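Local atomic coordinates of major pilin backbone protein T-antigen, T13 (Streptococcus pyogenes, PDB entry 6BBT), a protein that probably forms the shaft of the Streptococcus pyogenes pilus as its major backbone pilin and is the trypsin-resistant T antigen used in Lancefield serotyping. Residues 179-184 with 231-236; 192-197 with 221-226; 245-250 with 272-277. All coordinates share one frame; numbering follows the deposited sequence.

Interaction 1: 179-184 with 231-236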
loop_
_atom_site.group_PDB
_atom_site.type_symbol
_atom_site.label_atom_id
_atom_site.label_comp_id
_atom_site.label_asym_id
_atom_site.label_seq_id
_atom_site.Cartn_x
_atom_site.Cartn_y
_atom_site.Cartn_z
ATOM N N THR A 179 -9.401 -25.313 -9.091
ATOM C CA THR A 179 -8.721 -25.023 -7.837
ATOM C C THR A 179 -7.947 -23.721 -8.023
ATOM O O THR A 179 -7.184 -23.595 -8.963
ATOM C CB THR A 179 -7.761 -26.168 -7.447
ATOM O OG1 THR A 179 -8.499 -27.390 -7.314
ATOM C CG2 THR A 179 -7.096 -25.895 -6.119
ATOM N N LEU A 180 -8.177 -22.759 -7.136
ATOM C CA LEU A 180 -7.443 -21.523 -7.098
ATOM C C LEU A 180 -6.726 -21.426 -5.763
ATOM O O LEU A 180 -7.296 -21.758 -4.719
ATOM C CB LEU A 180 -8.410 -20.361 -7.250
ATOM C CG LEU A 180 -7.872 -18.943 -7.167
ATOM C CD1 LEU A 180 -7.053 -18.564 -8.394
ATOM C CD2 LEU A 180 -9.043 -18.004 -6.974
ATOM N N ILE A 181 -5.485 -20.951 -5.803
ATOM C CA ILE A 181 -4.761 -20.616 -4.596
ATOM C C ILE A 181 -4.154 -19.227 -4.793
ATOM O O ILE A 181 -3.601 -18.921 -5.849
ATOM C CB ILE A 181 -3.723 -21.702 -4.212
ATOM C CG1 ILE A 181 -2.920 -21.294 -2.981
ATOM C CG2 ILE A 181 -2.779 -21.981 -5.349
ATOM C CD1 ILE A 181 -2.277 -22.487 -2.292
ATOM N N LEU A 182 -4.363 -18.359 -3.809
ATOM C CA LEU A 182 -3.707 -17.070 -3.762
ATOM C C LEU A 182 -2.542 -17.268 -2.806
ATOM O O LEU A 182 -2.758 -17.619 -1.648
ATOM C CB LEU A 182 -4.667 -16.016 -3.238
ATOM C CG LEU A 182 -6.014 -15.853 -3.929
ATOM C CD1 LEU A 182 -6.738 -14.701 -3.281
ATOM C CD2 LEU A 182 -5.877 -15.605 -5.418
ATOM N N GLU A 183 -1.313 -17.099 -3.276
ATOM C CA GLU A 183 -0.152 -17.350 -2.413
ATOM C C GLU A 183 0.074 -16.121 -1.568
ATOM O O GLU A 183 -0.076 -15.007 -2.057
ATOM C CB GLU A 183 1.130 -17.619 -3.207
ATOM C CG GLU A 183 1.044 -18.702 -4.253
ATOM C CD GLU A 183 0.992 -20.102 -3.696
ATOM O OE1 GLU A 183 0.893 -21.023 -4.527
ATOM O OE2 GLU A 183 1.065 -20.293 -2.456
ATOM N N ALA A 184 0.441 -16.322 -0.314
ATOM C CA ALA A 184 0.826 -15.216 0.547
ATOM C C ALA A 184 2.081 -14.486 0.005
ATOM O O ALA A 184 2.937 -15.082 -0.664
ATOM C CB ALA A 184 1.051 -15.722 1.973
ATOM N N SER A 231 0.683 -13.600 -5.955
ATOM C CA SER A 231 0.721 -14.582 -7.008
ATOM C C SER A 231 -0.404 -15.583 -6.786
ATOM O O SER A 231 -0.781 -15.861 -5.644
ATOM C CB SER A 231 2.064 -15.273 -7.041
ATOM O OG SER A 231 3.070 -14.373 -7.443
ATOM N N TYR A 232 -0.956 -16.092 -7.876
ATOM C CA TYR A 232 -1.984 -17.124 -7.819
ATOM C C TYR A 232 -1.703 -18.236 -8.815
ATOM O O TYR A 232 -0.979 -18.040 -9.782
ATOM C CB TYR A 232 -3.375 -16.541 -8.093
ATOM C CG TYR A 232 -3.567 -15.944 -9.469
ATOM C CD1 TYR A 232 -3.955 -16.734 -10.554
ATOM C CD2 TYR A 232 -3.359 -14.579 -9.696
ATOM C CE1 TYR A 232 -4.139 -16.187 -11.820
ATOM C CE2 TYR A 232 -3.539 -14.027 -10.955
ATOM C CZ TYR A 232 -3.921 -14.834 -12.011
ATOM O OH TYR A 232 -4.110 -14.284 -13.262
ATOM N N LYS A 233 -2.287 -19.402 -8.575
ATOM C CA LYS A 233 -2.319 -20.414 -9.599
ATOM C C LYS A 233 -3.699 -21.053 -9.691
ATOM O O LYS A 233 -4.392 -21.237 -8.680
ATOM C CB LYS A 233 -1.210 -21.438 -9.429
ATOM C CG LYS A 233 -1.309 -22.303 -8.222
ATOM C CD LYS A 233 -0.282 -23.434 -8.265
ATOM C CE LYS A 233 1.118 -22.947 -7.941
ATOM N NZ LYS A 233 1.960 -24.054 -7.388
ATOM N N LEU A 234 -4.091 -21.332 -10.927
ATOM C CA LEU A 234 -5.389 -21.916 -11.239
ATOM C C LEU A 234 -5.138 -23.241 -11.922
ATOM O O LEU A 234 -4.318 -23.326 -12.823
ATOM C CB LEU A 234 -6.180 -21.001 -12.167
ATOM C CG LEU A 234 -7.570 -21.506 -12.590
ATOM C CD1 LEU A 234 -8.513 -21.569 -11.397
ATOM C CD2 LEU A 234 -8.132 -20.628 -13.702
ATOM N N THR A 235 -5.830 -24.279 -11.479
ATOM C CA THR A 235 -5.817 -25.558 -12.171
ATOM C C THR A 235 -7.246 -26.009 -12.421
ATOM O O THR A 235 -8.187 -25.492 -11.810
ATOM C CB THR A 235 -5.105 -26.636 -11.347
ATOM O OG1 THR A 235 -5.756 -26.765 -10.092
ATOM C CG2 THR A 235 -3.671 -26.284 -11.100
ATOM N N GLU A 236 -7.398 -26.949 -13.343
ATOM C CA GLU A 236 -8.681 -27.600 -13.598
ATOM C C GLU A 236 -8.434 -29.085 -13.553
ATOM O O GLU A 236 -7.503 -29.570 -14.166
ATOM C CB GLU A 236 -9.256 -27.212 -14.975
ATOM C CG GLU A 236 -10.721 -27.641 -15.190
ATOM C CD GLU A 236 -11.161 -27.586 -16.652
ATOM O OE1 GLU A 236 -11.757 -26.571 -17.065
ATOM O OE2 GLU A 236 -10.916 -28.561 -17.394
HETATM O O HOH W 1 -4.324 -24.222 -8.267
HETATM O O HOH W 2 -8.866 -28.342 -9.839
HETATM O O HOH W 3 2.118 -13.710 -3.619
#
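Residues 179-184 and 231-236 are neighbouring antiparallel strands in the four-stranded sheet of the C-terminal, transthyretin-like beta sandwich. Thr-179 and Thr-235 exchange both bonds of a hydrogen-bonded pair: Thr-235 N meets Thr-179 O at 2.9 Å in the carbonyl plane, whereas Thr-179 N approaches Thr-235 O from 35° above it. Ile-181 and Lys-233 repeat the exchange. Their side chains lie alongside each other on the partly exposed face, with Ile-181 CG2 pressed to 3.2 Å from Lys-233 CG, tighter than ordinary van der Waals contact. Each of these carbons sits between its own backbone N and carbonyl carbon, the crowded position (chi1 67° in Lys-233). Lysine suits this site because its aliphatic stem flanks the isoleucine, while Lys-233 NZ ends 4.3 Å from Glu-183 OE1, beyond a salt bridge but near enough that the opposite charges may attract weakly.

The other face is buried and apolar. Leu-182 CD2 packs on Tyr-232 CB at 3.8 Å, and Leu-180 CD1 comes obliquely to Tyr-232 CD1 at 4.2 Å. Tyrosine fits here because its ring joins the core while its hydroxyl is hydrogen-bonded to Asp-271. Further out, Tyr-232 and Leu-234 rest on Ile-273 and Val-275 of strand 271-279. At the polar end, Thr-179 OG1 is hydrogen-bonded to Lys-212 NZ and gives its own proton to a water at 2.7 Å.

Interaction 2: 192-197 with 221-226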
loop_
_atom_site.group_PDB
_atom_site.type_symbol
_atom_site.label_atom_id
_atom_site.label_comp_id
_atom_site.label_asym_id
_atom_site.label_seq_id
_atom_site.Cartn_x
_atom_site.Cartn_y
_atom_site.Cartn_z
ATOM N N GLN A 192 -5.572 -14.244 5.591
ATOM C CA GLN A 192 -6.426 -13.079 5.310
ATOM C C GLN A 192 -7.385 -13.435 4.190
ATOM O O GLN A 192 -7.146 -14.392 3.441
ATOM C CB GLN A 192 -5.566 -11.872 4.970
ATOM C CG GLN A 192 -4.667 -11.487 6.132
ATOM C CD GLN A 192 -5.453 -10.978 7.316
ATOM O OE1 GLN A 192 -6.342 -10.174 7.166
ATOM N NE2 GLN A 192 -5.127 -11.438 8.493
ATOM N N VAL A 193 -8.476 -12.681 4.066
ATOM C CA VAL A 193 -9.542 -13.046 3.135
ATOM C C VAL A 193 -9.655 -12.029 1.994
ATOM O O VAL A 193 -9.400 -10.840 2.178
ATOM C CB VAL A 193 -10.922 -13.266 3.811
ATOM C CG1 VAL A 193 -10.880 -14.445 4.763
ATOM C CG2 VAL A 193 -11.417 -12.065 4.574
ATOM N N VAL A 194 -9.951 -12.555 0.816
ATOM C CA VAL A 194 -10.194 -11.787 -0.384
ATOM C C VAL A 194 -11.590 -12.210 -0.867
ATOM O O VAL A 194 -11.943 -13.400 -0.872
ATOM C CB VAL A 194 -9.122 -12.103 -1.470
ATOM C CG1 VAL A 194 -9.412 -11.385 -2.788
ATOM C CG2 VAL A 194 -7.720 -11.698 -0.978
ATOM N N LYS A 195 -12.374 -11.231 -1.297
ATOM C CA LYS A 195 -13.735 -11.494 -1.746
ATOM C C LYS A 195 -13.775 -12.135 -3.135
ATOM O O LYS A 195 -12.976 -11.820 -4.007
ATOM C CB LYS A 195 -14.540 -10.203 -1.761
ATOM C CG LYS A 195 -14.628 -9.549 -0.400
ATOM C CD LYS A 195 -15.545 -10.359 0.509
ATOM C CE LYS A 195 -15.358 -9.969 1.932
ATOM N NZ LYS A 195 -16.408 -10.659 2.725
ATOM N N ILE A 196 -14.711 -13.057 -3.314
ATOM C CA ILE A 196 -14.992 -13.649 -4.594
ATOM C C ILE A 196 -16.515 -13.588 -4.804
ATOM O O ILE A 196 -17.275 -13.748 -3.839
ATOM C CB ILE A 196 -14.462 -15.088 -4.681
ATOM C CG1 ILE A 196 -14.569 -15.654 -6.096
ATOM C CG2 ILE A 196 -15.147 -16.037 -3.710
ATOM C CD1 ILE A 196 -13.745 -16.908 -6.305
ATOM N N ILE A 197 -16.939 -13.377 -6.050
ATOM C CA ILE A 197 -18.360 -13.431 -6.401
ATOM C C ILE A 197 -18.571 -14.668 -7.231
ATOM O O ILE A 197 -17.967 -14.829 -8.288
ATOM C CB ILE A 197 -18.847 -12.171 -7.131
ATOM C CG1 ILE A 197 -18.598 -10.957 -6.234
ATOM C CG2 ILE A 197 -20.340 -12.329 -7.506
ATOM C CD1 ILE A 197 -18.727 -9.621 -6.922
ATOM N N ILE A 221 -16.502 -16.617 -12.547
ATOM C CA ILE A 221 -16.323 -16.218 -11.158
ATOM C C ILE A 221 -15.452 -14.948 -11.220
ATOM O O ILE A 221 -14.719 -14.756 -12.197
ATOM C CB ILE A 221 -15.722 -17.424 -10.398
ATOM C CG1 ILE A 221 -16.083 -17.403 -8.936
ATOM C CG2 ILE A 221 -14.214 -17.569 -10.621
ATOM C CD1 ILE A 221 -15.755 -18.718 -8.254
ATOM N N MET A 222 -15.580 -14.042 -10.250
ATOM C CA MET A 222 -14.733 -12.835 -10.238
ATOM C C MET A 222 -14.293 -12.456 -8.836
ATOM O O MET A 222 -15.081 -12.484 -7.893
ATOM C CB MET A 222 -15.418 -11.624 -10.881
ATOM C CG MET A 222 -14.461 -10.427 -11.045
ATOM S SD MET A 222 -15.214 -8.849 -11.495
ATOM C CE MET A 222 -16.836 -9.069 -10.798
ATOM N N LEU A 223 -13.017 -12.102 -8.720
ATOM C CA LEU A 223 -12.463 -11.535 -7.509
ATOM C C LEU A 223 -12.269 -10.087 -7.882
ATOM O O LEU A 223 -11.380 -9.782 -8.676
ATOM C CB LEU A 223 -11.141 -12.215 -7.124
ATOM C CG LEU A 223 -11.248 -13.724 -6.876
ATOM C CD1 LEU A 223 -10.832 -14.491 -8.124
ATOM C CD2 LEU A 223 -10.414 -14.199 -5.690
ATOM N N ALA A 224 -13.087 -9.193 -7.332
ATOM C CA ALA A 224 -13.154 -7.798 -7.828
ATOM C C ALA A 224 -12.244 -6.807 -7.097
ATOM O O ALA A 224 -12.040 -5.691 -7.589
ATOM C CB ALA A 224 -14.590 -7.293 -7.776
ATOM N N LYS A 225 -11.744 -7.200 -5.919
ATOM C CA LYS A 225 -10.960 -6.343 -5.044
ATOM C C LYS A 225 -9.709 -7.124 -4.616
ATOM O O LYS A 225 -9.456 -7.336 -3.442
ATOM C CB LYS A 225 -11.812 -5.906 -3.849
ATOM C CG LYS A 225 -13.052 -5.054 -4.228
ATOM C CD LYS A 225 -13.972 -4.769 -3.043
ATOM C CE LYS A 225 -15.296 -4.118 -3.475
ATOM N NZ LYS A 225 -16.217 -3.801 -2.319
ATOM N N LEU A 226 -8.942 -7.543 -5.615
ATOM C CA LEU A 226 -7.822 -8.432 -5.442
ATOM C C LEU A 226 -6.546 -7.624 -5.133
ATOM O O LEU A 226 -6.294 -6.623 -5.799
ATOM C CB LEU A 226 -7.640 -9.238 -6.727
ATOM C CG LEU A 226 -6.661 -10.401 -6.740
ATOM C CD1 LEU A 226 -7.008 -11.509 -5.758
ATOM C CD2 LEU A 226 -6.611 -10.968 -8.139
HETATM O O HOH W 4 -11.198 -8.458 -1.298
HETATM O O HOH W 5 -11.848 -9.392 -4.341
HETATM O O HOH W 6 -15.186 -10.064 -5.626
#
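Met-222 O is gripped by one strong hydrogen bond and two softer contacts. Ile-197 N points almost straight along the C=O axis to reach Met-222 O at 2.8 Å, with an N-H...O angle of 168°; a water donates weakly, and the CA-H of Ile-196 comes in as well, with Ile-196 CA 3.5 Å from Met-222 O. Met-222 N returns a bond to Ile-197 O, completing an antiparallel hydrogen-bonded pair between strands 193-198 and 220-227.

Beyond Leu-223 the second strand turns a corner at Ala-224 and Lys-225, so direct pairing gives way to water. One water donates to Lys-195 O and accepts from Lys-225 N, both at 2.7 Å; another accepts from Lys-195 N and donates to Lys-225 O. These bridges satisfy the backbone where the strands diverge.

The inward side is aliphatic. Ile-196 CD1 crosses obliquely against Ile-221 CD1 at 3.3 Å, a tight contact, as both isoleucines hold CG1 anti to the backbone N. Ile-196 CG1 also meets Leu-223 CG at 3.9 Å, and Val-194 CG1 meets Leu-226 CD1 at 3.8 Å. Branched residues suit this buried strand face. The lysines take their charges outward: Lys-195 pairs with Asp-204, Lys-225 with Asp-21 and Glu-23. Because those last two acids belong to the N-terminal half, the corner also carries an electrostatic tie between the two halves of the pilin.

Interaction 3: 245-250 with 272-277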
loop_
_atom_site.group_PDB
_atom_site.type_symbol
_atom_site.label_atom_id
_atom_site.label_comp_id
_atom_site.label_asym_id
_atom_site.label_seq_id
_atom_site.Cartn_x
_atom_site.Cartn_y
_atom_site.Cartn_z
ATOM N N THR A 245 -7.226 -25.764 -22.404
ATOM C CA THR A 245 -6.224 -24.718 -22.605
ATOM C C THR A 245 -6.798 -23.438 -22.005
ATOM O O THR A 245 -8.001 -23.366 -21.729
ATOM C CB THR A 245 -5.915 -24.494 -24.104
ATOM O OG1 THR A 245 -7.119 -24.171 -24.797
ATOM C CG2 THR A 245 -5.317 -25.742 -24.739
ATOM N N ALA A 246 -5.952 -22.437 -21.793
ATOM C CA ALA A 246 -6.412 -21.198 -21.178
ATOM C C ALA A 246 -5.632 -20.019 -21.720
ATOM O O ALA A 246 -4.476 -20.176 -22.130
ATOM C CB ALA A 246 -6.299 -21.281 -19.662
ATOM N N THR A 247 -6.289 -18.856 -21.747
ATOM C CA THR A 247 -5.668 -17.608 -22.139
ATOM C C THR A 247 -5.834 -16.604 -20.997
ATOM O O THR A 247 -6.827 -16.643 -20.257
ATOM C CB THR A 247 -6.293 -17.033 -23.444
ATOM O OG1 THR A 247 -7.690 -16.836 -23.256
ATOM C CG2 THR A 247 -6.108 -17.981 -24.622
ATOM N N LEU A 248 -4.853 -15.718 -20.857
ATOM C CA LEU A 248 -4.897 -14.636 -19.894
ATOM C C LEU A 248 -4.904 -13.338 -20.680
ATOM O O LEU A 248 -3.997 -13.090 -21.477
ATOM C CB LEU A 248 -3.688 -14.703 -18.955
ATOM C CG LEU A 248 -3.447 -13.498 -18.035
ATOM C CD1 LEU A 248 -4.604 -13.311 -17.070
ATOM C CD2 LEU A 248 -2.148 -13.680 -17.263
ATOM N N LYS A 249 -5.925 -12.527 -20.441
ATOM C CA LYS A 249 -6.077 -11.203 -21.032
ATOM C C LYS A 249 -5.806 -10.191 -19.912
ATOM O O LYS A 249 -6.490 -10.214 -18.905
ATOM C CB LYS A 249 -7.507 -11.077 -21.575
ATOM C CG LYS A 249 -7.882 -9.745 -22.202
ATOM C CD LYS A 249 -7.270 -9.567 -23.579
ATOM C CE LYS A 249 -7.381 -8.122 -24.057
ATOM N NZ LYS A 249 -8.793 -7.662 -24.175
ATOM N N GLU A 250 -4.799 -9.331 -20.090
ATOM C CA GLU A 250 -4.433 -8.294 -19.108
ATOM C C GLU A 250 -4.846 -6.929 -19.627
ATOM O O GLU A 250 -4.227 -6.397 -20.555
ATOM C CB GLU A 250 -2.924 -8.300 -18.830
ATOM C CG GLU A 250 -2.332 -9.677 -18.552
ATOM C CD GLU A 250 -0.952 -9.617 -17.893
ATOM O OE1 GLU A 250 0.031 -9.999 -18.567
ATOM O OE2 GLU A 250 -0.857 -9.187 -16.706
ATOM N N GLU A 272 -8.459 -11.268 -17.115
ATOM C CA GLU A 272 -9.471 -12.283 -17.380
ATOM C C GLU A 272 -8.830 -13.528 -17.961
ATOM O O GLU A 272 -8.089 -13.458 -18.955
ATOM C CB GLU A 272 -10.588 -11.795 -18.296
ATOM C CG GLU A 272 -11.721 -12.823 -18.347
ATOM C CD GLU A 272 -12.862 -12.475 -19.282
ATOM O OE1 GLU A 272 -12.828 -11.381 -19.893
ATOM O OE2 GLU A 272 -13.792 -13.319 -19.384
ATOM N N ILE A 273 -9.109 -14.659 -17.320
ATOM C CA ILE A 273 -8.685 -15.958 -17.784
ATOM C C ILE A 273 -9.896 -16.656 -18.377
ATOM O O ILE A 273 -10.943 -16.732 -17.736
ATOM C CB ILE A 273 -8.066 -16.811 -16.654
ATOM C CG1 ILE A 273 -6.733 -16.192 -16.193
ATOM C CG2 ILE A 273 -7.830 -18.244 -17.122
ATOM C CD1 ILE A 273 -6.078 -16.897 -15.019
ATOM N N VAL A 274 -9.749 -17.144 -19.607
ATOM C CA VAL A 274 -10.781 -17.933 -20.271
ATOM C C VAL A 274 -10.190 -19.315 -20.414
ATOM O O VAL A 274 -9.147 -19.482 -21.051
ATOM C CB VAL A 274 -11.175 -17.360 -21.651
ATOM C CG1 VAL A 274 -12.241 -18.237 -22.302
ATOM C CG2 VAL A 274 -11.686 -15.932 -21.518
ATOM N N VAL A 275 -10.821 -20.291 -19.767
ATOM C CA VAL A 275 -10.389 -21.675 -19.827
ATOM C C VAL A 275 -11.300 -22.392 -20.808
ATOM O O VAL A 275 -12.510 -22.437 -20.600
ATOM C CB VAL A 275 -10.507 -22.344 -18.450
ATOM C CG1 VAL A 275 -10.056 -23.800 -18.506
ATOM C CG2 VAL A 275 -9.713 -21.549 -17.411
ATOM N N THR A 276 -10.721 -22.948 -21.865
ATOM C CA THR A 276 -11.481 -23.590 -22.942
ATOM C C THR A 276 -11.327 -25.088 -22.837
ATOM O O THR A 276 -10.205 -25.598 -22.861
ATOM C CB THR A 276 -11.015 -23.099 -24.309
ATOM O OG1 THR A 276 -11.314 -21.707 -24.399
ATOM C CG2 THR A 276 -11.738 -23.855 -25.474
ATOM N N ASN A 277 -12.452 -25.773 -22.661
ATOM C CA ASN A 277 -12.506 -27.234 -22.672
ATOM C C ASN A 277 -13.057 -27.687 -24.028
ATOM O O ASN A 277 -14.220 -27.420 -24.352
ATOM C CB ASN A 277 -13.396 -27.745 -21.544
ATOM C CG ASN A 277 -12.801 -27.480 -20.161
ATOM O OD1 ASN A 277 -11.795 -28.089 -19.789
HETATM O O HOH W 7 -8.846 -26.139 -25.323
HETATM O O HOH W 8 -8.332 -14.511 -21.695
#
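Leu-248 holds CG anti to its backbone N (chi1 170°), and Ile-273 holds CG1 anti to its carbonyl carbon (chi1 -67°). The two side chains therefore cross obliquely on the buried face, and Leu-248 CD1 reaches Ile-273 CG1 at 3.7 Å. Beside them Ala-246 offers only a methyl, which suits the tight non-hydrogen-bonded pair it makes with Val-275: Ala-246 CB lies 4.1 Å from Val-275 CG2.

Six backbone hydrogen bonds make this an unbroken antiparallel ladder, from Thr-245 with Thr-276 to Lys-249 with Glu-272, where Lys-249 N meets Glu-272 O at 2.8 Å. On the opposite face Thr-245 and Thr-247 both place OG1 in the crowded position between backbone N and carbonyl carbon. From there each hydroxyl shares a water with the neighbouring strand. One water binds Thr-245 OG1 at 2.7 Å and donates to Thr-276 O; the other binds Thr-247 OG1 at 2.9 Å and donates to Glu-272 O. Beta-branched threonine and valine side chains run side by side on this more exposed face.

Strand 271-279 is also flanked by strand 148-166, to which it runs parallel. Asn-277 belongs to this strand, which is paired on both sides, and its CG is covalently joined to Lys-163 NZ of strand 148-166: an intramolecular isopeptide bond, a hallmark of many Gram-positive pilins, which cross-links the sheet. Asn-277 OD1 is hydrogen-bonded to Thr-244 OG1, the residue just before Thr-245.

How the interactions relate
Following the chain from the N terminus, segment 179-184 comes first, and its loop is closed 47 residues later by 231-236. Nested inside that loop lies interaction 2, formed by 192-197 and 221-226. Only after interaction 1 has closed does interaction 3 open, with 245-250 returning to 272-277, so these two stand in series. Interactions 2 and 3 share a sheet: strand 148-166 runs between strands 220-227 and 271-279. Interaction 1 belongs to the other sheet and packs against both, through Leu-180 and Leu-182 towards interaction 2 and Tyr-232 towards interaction 3. Glu-236 also brings a carboxylate beside the Lys-163 to Asn-277 link, as in other isopeptide-bonded pilin domains.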